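Local coordinates for protein beta carbonic anhydrase (Burkholderia pseudomallei, PDB 6YJN) that probably catalyses the reversible hydration of carbon dioxide to hydrogencarbonate, as a tetrameric beta-class carbonic anhydrase with one zinc ion per subunit, at residues P27-F30 against S31-A34; T167-N170 against D171-R175. All coordinates share one frame; numbering follows the deposited sequence.

Contact 1: residues P27-F30 against S31-A34; sequences PQYF and SRLA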
loop_
_atom_site.group_PDB
_atom_site.type_symbol
_atom_site.label_atom_id
_atom_site.label_comp_id
_atom_site.label_asym_id
_atom_site.label_seq_id
_atom_site.Cartn_x
_atom_site.Cartn_y
_atom_site.Cartn_z
ATOM N N PRO A 27 -20.133 34.050 -18.343
ATOM C CA PRO A 27 -18.834 34.735 -18.414
ATOM C C PRO A 27 -17.681 33.873 -18.941
ATOM O O PRO A 27 -16.805 33.512 -18.166
ATOM C CB PRO A 27 -18.594 35.131 -16.938
ATOM C CG PRO A 27 -19.974 35.383 -16.374
ATOM C CD PRO A 27 -20.811 34.324 -17.057
ATOM N N GLN A 28 -17.660 33.622 -20.265
ATOM C CA GLN A 28 -16.996 32.480 -20.894
ATOM C C GLN A 28 -15.531 32.381 -20.476
ATOM O O GLN A 28 -14.751 33.288 -20.760
ATOM C CB GLN A 28 -17.147 32.521 -22.417
ATOM N N TYR A 29 -15.171 31.254 -19.832
ATOM C CA TYR A 29 -13.948 31.182 -19.045
ATOM C C TYR A 29 -13.524 29.758 -18.676
ATOM O O TYR A 29 -12.494 29.598 -18.024
ATOM C CB TYR A 29 -14.142 31.880 -17.700
ATOM C CG TYR A 29 -14.863 31.037 -16.681
ATOM C CD1 TYR A 29 -14.214 30.037 -15.978
ATOM C CD2 TYR A 29 -16.203 31.244 -16.415
ATOM C CE1 TYR A 29 -14.878 29.269 -15.035
ATOM C CE2 TYR A 29 -16.881 30.493 -15.467
ATOM C CZ TYR A 29 -16.214 29.497 -14.775
ATOM O OH TYR A 29 -16.818 28.720 -13.831
ATOM N N PHE A 30 -14.298 28.721 -19.016
ATOM C CA PHE A 30 -13.737 27.391 -18.824
ATOM C C PHE A 30 -12.351 27.382 -19.458
ATOM O O PHE A 30 -11.486 26.606 -19.066
ATOM C CB PHE A 30 -14.618 26.286 -19.411
ATOM C CG PHE A 30 -15.919 26.040 -18.688
ATOM C CD1 PHE A 30 -16.089 26.401 -17.359
ATOM C CD2 PHE A 30 -16.976 25.427 -19.344
ATOM C CE1 PHE A 30 -17.295 26.174 -16.710
ATOM C CE2 PHE A 30 -18.179 25.196 -18.692
ATOM C CZ PHE A 30 -18.337 25.569 -17.376
ATOM N N SER A 31 -12.186 28.299 -20.421
ATOM C CA SER A 31 -10.938 28.731 -21.031
ATOM C C SER A 31 -9.953 29.288 -19.999
ATOM O O SER A 31 -8.792 28.895 -20.020
ATOM C CB SER A 31 -11.223 29.752 -22.103
ATOM O OG SER A 31 -10.149 29.826 -23.027
ATOM N N ARG A 32 -10.403 30.224 -19.143
ATOM C CA ARG A 32 -9.646 30.708 -17.993
ATOM C C ARG A 32 -9.129 29.529 -17.165
ATOM O O ARG A 32 -7.953 29.483 -16.789
ATOM C CB ARG A 32 -10.540 31.510 -17.040
ATOM C CG ARG A 32 -10.651 33.001 -17.317
ATOM C CD ARG A 32 -11.592 33.668 -16.323
ATOM N NE ARG A 32 -11.980 34.998 -16.772
ATOM C CZ ARG A 32 -11.349 36.121 -16.442
ATOM N NH1 ARG A 32 -10.303 36.082 -15.634
ATOM N NH2 ARG A 32 -11.767 37.282 -16.914
ATOM N N LEU A 33 -10.039 28.592 -16.865
ATOM C CA LEU A 33 -9.719 27.421 -16.068
ATOM C C LEU A 33 -8.682 26.566 -16.789
ATOM O O LEU A 33 -7.623 26.294 -16.230
ATOM C CB LEU A 33 -10.992 26.616 -15.777
ATOM C CG LEU A 33 -11.829 27.074 -14.578
ATOM C CD1 LEU A 33 -12.778 25.967 -14.137
ATOM C CD2 LEU A 33 -10.971 27.540 -13.400
ATOM N N ALA A 34 -8.994 26.168 -18.030
ATOM C CA ALA A 34 -8.132 25.278 -18.796
ATOM C C ALA A 34 -6.728 25.865 -18.933
ATOM O O ALA A 34 -5.813 25.177 -19.388
ATOM C CB ALA A 34 -8.750 24.949 -20.136
#
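Tyr29 and Leu33, four residues apart, are joined twice, once through the backbone and once through their side chains. The backbone link is the hydrogen bond from Leu33 N to Tyr29 O, 2.9 Å long with an N-H...O angle of 157°. One residue further on, Ala34 N donates to Phe30 O over 2.7 Å. These two i-to-i+4 bonds hold together what is little more than a single turn of helix.

That turn, helix 30-33, is a short element in the N-terminal part of the chain, between the longer helix 12-24 and the first strand of the central sheet, 41-46. Tyr29 occupies its N-cap position, where its carbonyl becomes the first acceptor of the helical series.

The apolar contacts gather round the Tyr29 side chain. Its CG is set between the backbone N and the carbonyl carbon (chi1 80°), and the ring runs alongside Leu33, the two side chains pointing the same way. Leu33 meets the ring at its edge, close to the ring plane, with Leu33 CG 3.8 Å from Tyr29 CE1. Phe30 approaches differently: its CD1 stands over one face of the tyrosine ring, displaced toward the rim.

Arg32 makes its contact with the aliphatic part of its chain, which runs extended from CG to NE and crosses the tyrosine side chain at about a right angle. Arg32 CD lies 3.4 Å from Tyr29 CB, and the guanidinium plane is turned 61° from that of the phenol ring. Tyr29 OH makes a weak hydrogen bond to Asp25 OD1, which lies before the turn. On a neighbouring subunit, His189 packs against Phe30, Arg50 against Leu33 and Val188 against Ala34.

Contact 2: residues T167-N170 against D171-R175; sequences TIVN and DAWAR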
loop_
_atom_site.group_PDB
_atom_site.type_symbol
_atom_site.label_atom_id
_atom_site.label_comp_id
_atom_site.label_asym_id
_atom_site.label_seq_id
_atom_site.Cartn_x
_atom_site.Cartn_y
_atom_site.Cartn_z
ATOM N N THR A 167 10.580 11.206 2.776
ATOM C CA THR A 167 11.834 11.439 2.081
ATOM C C THR A 167 11.620 12.620 1.138
ATOM O O THR A 167 12.422 13.553 1.112
ATOM C CB THR A 167 12.334 10.192 1.346
ATOM O OG1 THR A 167 11.343 9.891 0.368
ATOM C CG2 THR A 167 12.531 8.990 2.238
ATOM N N ILE A 168 10.492 12.576 0.419
ATOM C CA ILE A 168 10.130 13.588 -0.562
ATOM C C ILE A 168 10.433 14.973 -0.016
ATOM O O ILE A 168 11.209 15.712 -0.619
ATOM C CB ILE A 168 8.653 13.475 -0.989
ATOM C CG1 ILE A 168 8.306 12.069 -1.482
ATOM C CG2 ILE A 168 8.315 14.527 -2.029
ATOM C CD1 ILE A 168 6.845 11.715 -1.299
ATOM N N VAL A 169 9.814 15.290 1.126
ATOM C CA VAL A 169 9.905 16.601 1.750
ATOM C C VAL A 169 11.324 16.854 2.253
ATOM O O VAL A 169 11.882 17.909 1.978
ATOM C CB VAL A 169 8.863 16.767 2.877
ATOM C CG1 VAL A 169 9.144 17.978 3.762
ATOM C CG2 VAL A 169 7.444 16.817 2.336
ATOM N N ASN A 170 11.899 15.896 2.992
ATOM C CA ASN A 170 13.224 16.093 3.561
ATOM C C ASN A 170 14.235 16.397 2.466
ATOM O O ASN A 170 15.113 17.231 2.648
ATOM C CB ASN A 170 13.685 14.915 4.408
ATOM C CG ASN A 170 13.246 15.058 5.848
ATOM O OD1 ASN A 170 13.669 15.986 6.537
ATOM N ND2 ASN A 170 12.395 14.151 6.306
ATOM N N ASP A 171 14.082 15.719 1.329
ATOM C CA ASP A 171 14.946 15.889 0.179
ATOM C C ASP A 171 14.786 17.281 -0.422
ATOM O O ASP A 171 15.756 17.877 -0.880
ATOM C CB ASP A 171 14.635 14.821 -0.865
ATOM C CG ASP A 171 15.274 13.488 -0.537
ATOM O OD1 ASP A 171 16.113 13.452 0.404
ATOM O OD2 ASP A 171 14.927 12.496 -1.223
ATOM N N ALA A 172 13.545 17.771 -0.466
ATOM C CA ALA A 172 13.258 19.072 -1.047
ATOM C C ALA A 172 13.985 20.150 -0.253
ATOM O O ALA A 172 14.606 21.034 -0.851
ATOM C CB ALA A 172 11.772 19.316 -1.090
ATOM N N TRP A 173 13.887 20.047 1.087
ATOM C CA TRP A 173 14.589 20.927 2.008
ATOM C C TRP A 173 16.093 20.761 1.807
ATOM O O TRP A 173 16.801 21.737 1.565
ATOM C CB TRP A 173 14.156 20.706 3.467
ATOM C CG TRP A 173 12.751 21.146 3.771
ATOM C CD1 TRP A 173 12.010 22.070 3.088
ATOM C CD2 TRP A 173 11.909 20.685 4.848
ATOM N NE1 TRP A 173 10.772 22.210 3.659
ATOM C CE2 TRP A 173 10.682 21.378 4.741
ATOM C CE3 TRP A 173 12.067 19.758 5.886
ATOM C CZ2 TRP A 173 9.627 21.168 5.630
ATOM C CZ3 TRP A 173 11.021 19.556 6.764
ATOM C CH2 TRP A 173 9.814 20.242 6.633
ATOM N N ALA A 174 16.562 19.511 1.850
ATOM C CA ALA A 174 17.953 19.210 1.552
ATOM C C ALA A 174 18.409 20.007 0.331
ATOM O O ALA A 174 19.474 20.618 0.370
ATOM C CB ALA A 174 18.137 17.725 1.339
ATOM N N ARG A 175 17.592 20.009 -0.736
ATOM C CA ARG A 175 18.005 20.558 -2.019
ATOM C C ARG A 175 17.622 22.037 -2.139
ATOM O O ARG A 175 17.647 22.602 -3.235
ATOM C CB ARG A 175 17.505 19.698 -3.186
ATOM C CG ARG A 175 16.229 20.194 -3.849
ATOM C CD ARG A 175 15.827 19.322 -5.021
ATOM N NE ARG A 175 14.378 19.182 -4.966
ATOM C CZ ARG A 175 13.722 18.243 -4.285
ATOM N NH1 ARG A 175 14.382 17.317 -3.607
ATOM N NH2 ARG A 175 12.401 18.226 -4.303
#
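Val169 reaches one turn ahead to Trp173 within helix 167-174, the side chains running side by side. With CG1 anti to the backbone N (chi1 166°), that methyl sits over one face of the indole. Val169 CG1 lies 3.6 Å from the centroid of the six-membered ring of Trp173 and 8° off its normal, a clear CH-pi contact. Trp173 N also donates to Val169 O over 3.1 Å.

Asn170 holds Ala174 through its carbonyl, Ala174 N to Asn170 O being 2.8 Å. The Asn170 side-chain amide stands nearly perpendicular to the indole; Asn170 OD1 is 4.1 Å from Trp173 CE3, while Asn170 ND2 turns back to donate to Thr166 O. Asp171 N closes the preceding turn on Thr167 O at 2.7 Å. With its CG beside the backbone N (chi1 -80°), Asp171 lays CB and CG next to that same Thr167 O.

Ile168 and Ala172 pack on helix 79-92, Val169 and Trp173 on helix 145-165. Trp173 NE1 donates to Leu179 O, just ahead of strand 180-186. One face of the indole is therefore covered by a methyl and its N-H tied to a carbonyl, two restraints that together should limit its rotation.

Contacts 1 and 2 follow one another along the chain and do not touch: their centres are 35 Å apart and their nearest atoms about 24 Å. Each is a local set of i-to-i+4 bonds, yet the settings differ. Contact 1 is at the surface, its centre about 27 Å from the centre of the chain, and packs on a second subunit; contact 2, its centre about 20 Å from the same point, is partly buried against its own chain's helices, and Thr167 N donates a hydrogen bond to Asn122 OD1 of a third subunit. Both lie away from the zinc site of Cys46, Asp48, His102 and Cys105, though Arg50 of the second subunit, which meets Leu33, follows that subunit's Asp48 by two residues.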